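Local coordinates for protein ICChI, a glycosylated chitinase (Ipomoea carnea, PDB 6IDN) that hydrolyses chitin as a plant chitinase and also has lysozyme activity, consistent with a role against chitin- and peptidoglycan-containing walls, at residues A[212-217]-A[247-252]. Residues are numbered along the deposited sequence; the frame is centred on the assembly and turned at random.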
loop_
_atom_site.group_PDB
_atom_site.type_symbol
_atom_site.label_atom_id
_atom_site.label_comp_id
_atom_site.label_asym_id
_atom_site.label_seq_id
_atom_site.Cartn_x
_atom_site.Cartn_y
_atom_site.Cartn_z
ATOM N N ASP A 212 2.730 -0.967 13.968
ATOM C CA ASP A 212 1.834 -1.893 14.654
ATOM C C ASP A 212 1.724 -3.225 13.920
ATOM O O ASP A 212 1.557 -4.269 14.562
ATOM C CB ASP A 212 0.451 -1.267 14.826
ATOM C CG ASP A 212 0.411 -0.283 15.972
ATOM O OD1 ASP A 212 0.993 -0.593 17.035
ATOM O OD2 ASP A 212 -0.200 0.795 15.811
ATOM N N ASP A 213 1.815 -3.214 12.593
ATOM C CA ASP A 213 1.668 -4.430 11.796
ATOM C C ASP A 213 2.722 -4.443 10.705
ATOM O O ASP A 213 2.755 -3.540 9.865
ATOM C CB ASP A 213 0.273 -4.529 11.162
ATOM C CG ASP A 213 -0.813 -4.892 12.163
ATOM O OD1 ASP A 213 -0.593 -5.778 13.020
ATOM O OD2 ASP A 213 -1.913 -4.313 12.062
ATOM N N LEU A 214 3.553 -5.481 10.705
ATOM C CA LEU A 214 4.612 -5.659 9.720
ATOM C C LEU A 214 4.198 -6.790 8.782
ATOM O O LEU A 214 3.894 -7.899 9.240
ATOM C CB LEU A 214 5.936 -5.966 10.429
ATOM C CG LEU A 214 7.185 -6.087 9.556
ATOM C CD1 LEU A 214 7.563 -4.729 8.957
ATOM C CD2 LEU A 214 8.362 -6.696 10.358
ATOM N N PHE A 215 4.148 -6.494 7.480
ATOM C CA PHE A 215 3.668 -7.420 6.464
ATOM C C PHE A 215 4.825 -7.823 5.558
ATOM O O PHE A 215 5.714 -7.017 5.264
ATOM C CB PHE A 215 2.579 -6.795 5.575
ATOM C CG PHE A 215 1.170 -6.801 6.154
ATOM C CD1 PHE A 215 0.883 -6.186 7.358
ATOM C CD2 PHE A 215 0.128 -7.361 5.426
ATOM C CE1 PHE A 215 -0.425 -6.141 7.847
ATOM C CE2 PHE A 215 -1.191 -7.334 5.902
ATOM C CZ PHE A 215 -1.462 -6.730 7.128
ATOM N N LEU A 216 4.774 -9.059 5.078
ATOM C CA LEU A 216 5.693 -9.561 4.059
ATOM C C LEU A 216 5.096 -9.280 2.684
ATOM O O LEU A 216 4.070 -9.859 2.326
ATOM C CB LEU A 216 5.915 -11.058 4.262
ATOM C CG LEU A 216 6.840 -11.739 3.251
ATOM C CD1 LEU A 216 8.280 -11.450 3.633
ATOM C CD2 LEU A 216 6.607 -13.240 3.234
ATOM N N GLY A 217 5.728 -8.407 1.900
ATOM C CA GLY A 217 5.206 -8.074 0.577
ATOM C C GLY A 217 5.799 -8.975 -0.489
ATOM O O GLY A 217 7.017 -9.139 -0.564
ATOM N N THR A 247 7.393 -13.186 14.917
ATOM C CA THR A 247 7.588 -11.766 15.178
ATOM C C THR A 247 6.318 -11.170 15.779
ATOM O O THR A 247 5.217 -11.428 15.288
ATOM C CB THR A 247 7.957 -11.071 13.864
ATOM O OG1 THR A 247 9.166 -11.656 13.354
ATOM C CG2 THR A 247 8.152 -9.577 14.064
ATOM N N TYR A 248 6.469 -10.381 16.851
ATOM C CA TYR A 248 5.306 -9.997 17.652
ATOM C C TYR A 248 4.301 -9.190 16.840
ATOM O O TYR A 248 3.086 -9.324 17.034
ATOM C CB TYR A 248 5.746 -9.211 18.892
ATOM C CG TYR A 248 5.881 -7.710 18.691
ATOM C CD1 TYR A 248 7.065 -7.157 18.213
ATOM C CD2 TYR A 248 4.834 -6.844 18.985
ATOM C CE1 TYR A 248 7.205 -5.793 18.035
ATOM C CE2 TYR A 248 4.964 -5.475 18.808
ATOM C CZ TYR A 248 6.155 -4.956 18.337
ATOM O OH TYR A 248 6.303 -3.596 18.170
ATOM N N ASP A 249 4.779 -8.338 15.934
ATOM C CA ASP A 249 3.888 -7.481 15.165
ATOM C C ASP A 249 3.695 -7.977 13.736
ATOM O O ASP A 249 3.299 -7.196 12.865
ATOM C CB ASP A 249 4.370 -6.018 15.175
ATOM C CG ASP A 249 5.773 -5.827 14.600
ATOM O OD1 ASP A 249 6.506 -6.818 14.442
ATOM O OD2 ASP A 249 6.157 -4.653 14.332
ATOM N N TYR A 250 3.952 -9.261 13.484
ATOM C CA TYR A 250 3.581 -9.857 12.206
ATOM C C TYR A 250 2.123 -9.561 11.903
ATOM O O TYR A 250 1.237 -9.826 12.726
ATOM C CB TYR A 250 3.811 -11.370 12.236
ATOM C CG TYR A 250 3.126 -12.107 11.102
ATOM C CD1 TYR A 250 3.660 -12.102 9.819
ATOM C CD2 TYR A 250 1.939 -12.793 11.322
ATOM C CE1 TYR A 250 3.026 -12.770 8.784
ATOM C CE2 TYR A 250 1.300 -13.463 10.291
ATOM C CZ TYR A 250 1.849 -13.442 9.029
ATOM O OH TYR A 250 1.223 -14.114 8.000
ATOM N N GLY A 251 1.879 -9.004 10.722
ATOM C CA GLY A 251 0.520 -8.654 10.349
ATOM C C GLY A 251 -0.063 -9.432 9.188
ATOM O O GLY A 251 -1.286 -9.449 9.004
ATOM N N GLY A 252 0.789 -10.065 8.386
ATOM C CA GLY A 252 0.294 -10.830 7.257
ATOM C C GLY A 252 1.155 -10.684 6.026
ATOM O O GLY A 252 2.355 -10.415 6.141
#
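The carbonyl oxygen of L214 takes the N-H of G251 at 2.7 Å (N to O), and the CA of Y250 approaches the same oxygen. L214's own N gives a bond to D249 O at 2.8 Å. L214 thus uses both its N and its O toward one neighbour, bonding to the residues before and after Y250, the bonding pattern of a parallel bridge. D249 O also receives a CA-H...O contact from D213, while the D249 CB lies against D212 O. Further along, L216 N donates to G252 O at 3.0 Å. The paired strand starts belong to a beta-alpha-beta unit of the TIM barrel of a family 18 glycosyl hydrolase: strands 213-219 and 250-256 run parallel, connected through helix 233-244, whose V240 and I244 meet the L216 side chain. The F215 ring lies flat over the two-glycine backbone, one face toward G251 C and G252 N. G252 CA sits 4.1 Å from the ring centroid in a CH-pi contact, and F215 CZ comes to 3.3 Å from G251 O. A CB on G251 would clash with F215 CE1. An alanine in place of F215 lacks the ring and would probably open a gap over the G251-G252 peptide, which would lose its CH-pi contact at G252 CA. Away from that ring, the CB of L214, whose CG is anti to the backbone N (chi1 -176°), lies 4.1 Å from D249 OD2.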